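Local coordinates for protein neuroglobin (Symsagittifera roscoffensis, PDB 4B4Y) that binds haem as a neuroglobin of the globin family and probably takes up oxygen or a similar small ligand at the haem iron, at residues E33-Q37 against R63-K69. Sequence-based numbering, arbitrary orientation.
Sequences EDVLQ and RSHPRFK. With HEM (protoporphyrin IX containing Fe), chain B.
The Phe68 ring is pushed edge-on against helix 28-42, and this apolar wedge, with the grip on Arg63 beside it, is the tightly packed part of the contact. With CG anti to the backbone N (chi1 -178°), the ring reaches back to the helix and is sandwiched: Leu36 CD2 sits over the centre of one face in a CH-pi contact, 3.9 Å from the centroid, and Arg63 CA covers the opposite face. At the rim, Phe68 CZ points at the helix backbone, 3.6 Å from Glu33 O.

The chain of Arg63, extended as far as NE, runs outward across the helix. Its guanidinium lays one face over Glu33 CB and turns its edge to two acceptors. Asp34 OD1 lies in the guanidinium plane, 2.6 Å from Arg63 NH1, and accepts through its anti lone pair. Arg63 NH1 also donates to Gln37 OE1 at 3.0 Å in a fairly straight bond (162°), although tilted out of the amide's carbonyl plane. Two weak bonds, NE to Glu33 OE1 and NH2 to Asp34 OD1, bring the total to four from all three nitrogens and restrain the group.

The solvent side is looser: Lys69 CB and CG merely pass Glu33 OE2 at 3.8 Å. Two waters link the segments there, one donating to Glu33 OE1 and Arg63 O, another to Glu33 OE2 and Lys69 O.

Arg67 leaves the contact altogether, its NH1 and NH2 both donating to O1A of the second subunit's haem propionate. Asp34 OD2 is held by Arg127 and Gln37 NE2 by Glu41. The contact thus joins helix 28-42 to the turn that leads into helix 66-83 and to its first residues, with Val35 turned to helix 111-127 and Gln37 reaching helix 59-62.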
loop_
_atom_site.group_PDB
_atom_site.type_symbol
_atom_site.label_atom_id
_atom_site.label_comp_id
_atom_site.label_asym_id
_atom_site.label_seq_id
_atom_site.Cartn_x
_atom_site.Cartn_y
_atom_site.Cartn_z
ATOM N N GLU A 33 4.195 -8.908 14.738
ATOM C CA GLU A 33 5.195 -7.861 14.528
ATOM C C GLU A 33 6.662 -8.452 14.653
ATOM O O GLU A 33 7.538 -8.129 13.839
ATOM C CB GLU A 33 4.989 -6.748 15.565
ATOM C CG GLU A 33 3.751 -5.822 15.206
ATOM C CD GLU A 33 3.591 -4.614 16.123
ATOM O OE1 GLU A 33 4.484 -4.337 16.984
ATOM O OE2 GLU A 33 2.507 -3.976 16.037
ATOM N N ASP A 34 6.840 -9.432 15.557
ATOM C CA ASP A 34 8.102 -10.184 15.657
ATOM C C ASP A 34 8.392 -10.863 14.317
ATOM O O ASP A 34 9.480 -10.789 13.859
ATOM C CB ASP A 34 8.027 -11.296 16.770
ATOM C CG ASP A 34 8.149 -10.727 18.177
ATOM O OD1 ASP A 34 8.519 -9.529 18.329
ATOM O OD2 ASP A 34 7.773 -11.454 19.153
ATOM N N VAL A 35 7.389 -11.475 13.704
ATOM C CA VAL A 35 7.551 -12.138 12.450
ATOM C C VAL A 35 7.966 -11.171 11.330
ATOM O O VAL A 35 8.889 -11.470 10.546
ATOM C CB VAL A 35 6.252 -12.856 11.998
ATOM C CG1 VAL A 35 6.363 -13.350 10.527
ATOM C CG2 VAL A 35 5.913 -14.009 12.968
ATOM N N LEU A 36 7.233 -10.059 11.202
ATOM C CA LEU A 36 7.481 -9.134 10.100
ATOM C C LEU A 36 8.892 -8.454 10.305
ATOM O O LEU A 36 9.604 -8.180 9.330
ATOM C CB LEU A 36 6.340 -8.044 10.116
ATOM C CG LEU A 36 6.352 -6.974 8.989
ATOM C CD1 LEU A 36 6.312 -7.652 7.664
ATOM C CD2 LEU A 36 5.106 -5.934 9.144
ATOM N N GLN A 37 9.240 -8.154 11.559
ATOM C CA GLN A 37 10.508 -7.545 11.858
ATOM C C GLN A 37 11.677 -8.525 11.490
ATOM O O GLN A 37 12.650 -8.132 10.821
ATOM C CB GLN A 37 10.606 -7.189 13.356
ATOM C CG GLN A 37 11.973 -6.537 13.633
ATOM C CD GLN A 37 12.257 -6.330 15.141
ATOM O OE1 GLN A 37 11.323 -6.046 15.946
ATOM N NE2 GLN A 37 13.569 -6.446 15.531
ATOM N N ARG A 63 9.482 -0.871 13.246
ATOM C CA ARG A 63 8.432 -1.408 14.137
ATOM C C ARG A 63 7.588 -0.355 14.867
ATOM O O ARG A 63 6.412 -0.635 15.182
ATOM C CB ARG A 63 9.006 -2.436 15.158
ATOM C CG ARG A 63 7.926 -3.362 15.834
ATOM C CD ARG A 63 8.586 -4.414 16.595
ATOM N NE ARG A 63 7.686 -5.114 17.473
ATOM C CZ ARG A 63 7.833 -6.381 17.811
ATOM N NH1 ARG A 63 8.882 -7.110 17.340
ATOM N NH2 ARG A 63 6.901 -6.942 18.570
ATOM N N SER A 64 8.169 0.808 15.194
ATOM C CA SER A 64 7.405 1.880 15.880
ATOM C C SER A 64 6.434 2.550 14.903
ATOM O O SER A 64 5.511 3.197 15.353
ATOM C CB SER A 64 8.303 3.066 16.362
ATOM O OG SER A 64 9.610 2.655 16.681
ATOM N N HIS A 65 6.697 2.517 13.588
ATOM C CA HIS A 65 5.878 3.275 12.637
ATOM C C HIS A 65 4.453 2.747 12.536
ATOM O O HIS A 65 4.229 1.549 12.364
ATOM C CB HIS A 65 6.455 3.306 11.211
ATOM C CG HIS A 65 5.737 4.268 10.306
ATOM N ND1 HIS A 65 4.363 4.337 10.229
ATOM C CD2 HIS A 65 6.200 5.195 9.434
ATOM C CE1 HIS A 65 4.009 5.285 9.388
ATOM N NE2 HIS A 65 5.103 5.814 8.886
ATOM N N PRO A 66 3.466 3.650 12.571
ATOM C CA PRO A 66 2.051 3.207 12.345
ATOM C C PRO A 66 1.802 2.351 11.102
ATOM O O PRO A 66 0.954 1.489 11.163
ATOM C CB PRO A 66 1.253 4.562 12.250
ATOM C CG PRO A 66 2.104 5.489 13.179
ATOM C CD PRO A 66 3.564 5.129 12.740
ATOM N N ARG A 67 2.489 2.583 9.997
ATOM C CA ARG A 67 2.337 1.740 8.804
ATOM C C ARG A 67 2.945 0.285 8.927
ATOM O O ARG A 67 2.438 -0.644 8.347
ATOM C CB ARG A 67 2.912 2.480 7.600
ATOM C CG ARG A 67 1.999 3.694 7.304
ATOM C CD ARG A 67 2.277 4.325 6.000
ATOM N NE ARG A 67 1.457 5.518 5.698
ATOM C CZ ARG A 67 0.372 5.535 4.894
ATOM N NH1 ARG A 67 -0.107 4.403 4.316
ATOM N NH2 ARG A 67 -0.241 6.717 4.682
ATOM N N PHE A 68 3.996 0.110 9.713
ATOM C CA PHE A 68 4.437 -1.218 10.086
ATOM C C PHE A 68 3.349 -1.881 10.935
ATOM O O PHE A 68 2.960 -3.001 10.674
ATOM C CB PHE A 68 5.744 -1.124 10.917
ATOM C CG PHE A 68 6.304 -2.446 11.311
ATOM C CD1 PHE A 68 5.783 -3.137 12.420
ATOM C CD2 PHE A 68 7.409 -2.985 10.623
ATOM C CE1 PHE A 68 6.392 -4.394 12.849
ATOM C CE2 PHE A 68 8.011 -4.215 11.063
ATOM C CZ PHE A 68 7.496 -4.928 12.176
ATOM N N LYS A 69 2.846 -1.175 11.948
ATOM C CA LYS A 69 1.900 -1.816 12.870
ATOM C C LYS A 69 0.630 -2.249 12.121
ATOM O O LYS A 69 0.089 -3.385 12.274
ATOM C CB LYS A 69 1.597 -0.890 14.069
ATOM C CG LYS A 69 2.941 -0.394 14.788
ATOM C CD LYS A 69 2.751 0.207 16.241
ATOM C CE LYS A 69 2.401 1.692 16.280
ATOM N NZ LYS A 69 0.882 1.992 16.351
HETATM C CHA HEM B . 1.404 6.543 -2.136
HETATM C CHB HEM B . 0.256 11.124 -3.038
HETATM C CHC HEM B . 3.222 10.997 -6.930
HETATM C CHD HEM B . 3.421 6.211 -6.594
HETATM C C1A HEM B . 0.845 7.794 -2.025
HETATM C C2A HEM B . 0.090 8.291 -0.922
HETATM C C3A HEM B . -0.233 9.536 -1.171
HETATM C C4A HEM B . 0.358 9.896 -2.402
HETATM C CMA HEM B . -1.046 10.529 -0.270
HETATM C CAA HEM B . -0.263 7.437 0.342
HETATM C CBA HEM B . -1.656 6.880 0.151
HETATM C CGA HEM B . -1.995 5.822 1.181
HETATM O O1A HEM B . -1.722 5.938 2.369
HETATM O O2A HEM B . -2.568 4.782 0.791
HETATM C C1B HEM B . 0.995 11.536 -4.168
HETATM C C2B HEM B . 1.096 12.885 -4.703
HETATM C C3B HEM B . 1.923 12.867 -5.734
HETATM C C4B HEM B . 2.343 11.491 -5.936
HETATM C CMB HEM B . 0.363 14.098 -4.067
HETATM C CAB HEM B . 2.302 14.051 -6.646
HETATM C CBB HEM B . 3.079 15.030 -6.172
HETATM C C1C HEM B . 3.454 9.670 -7.223
HETATM C C2C HEM B . 3.979 9.117 -8.486
HETATM C C3C HEM B . 3.946 7.801 -8.418
HETATM C C4C HEM B . 3.454 7.479 -7.111
HETATM C CMC HEM B . 4.404 9.940 -9.730
HETATM C CAC HEM B . 4.441 6.788 -9.522
HETATM C CBC HEM B . 3.794 5.622 -9.626
HETATM C C1D HEM B . 3.097 5.857 -5.297
HETATM C C2D HEM B . 3.355 4.569 -4.633
HETATM C C3D HEM B . 2.720 4.757 -3.311
HETATM C C4D HEM B . 2.093 6.057 -3.247
HETATM C CMD HEM B . 4.012 3.283 -5.143
HETATM C CAD HEM B . 2.538 3.716 -2.209
HETATM C CBD HEM B . 1.387 3.862 -3.271
HETATM C CGD HEM B . 0.474 2.893 -2.809
HETATM O O1D HEM B . -0.431 2.611 -3.621
HETATM O O2D HEM B . 0.817 2.463 -1.655
HETATM N NA HEM B . 0.997 8.804 -2.891
HETATM N NB HEM B . 1.769 10.751 -4.934
HETATM N NC HEM B . 3.131 8.641 -6.429
HETATM N ND HEM B . 2.436 6.689 -4.398
HETATM FE FE HEM B . 2.102 8.685 -4.617
HETATM O O HOH W 1 0.414 -4.537 14.822
HETATM O O HOH W 2 5.091 -1.828 17.452
#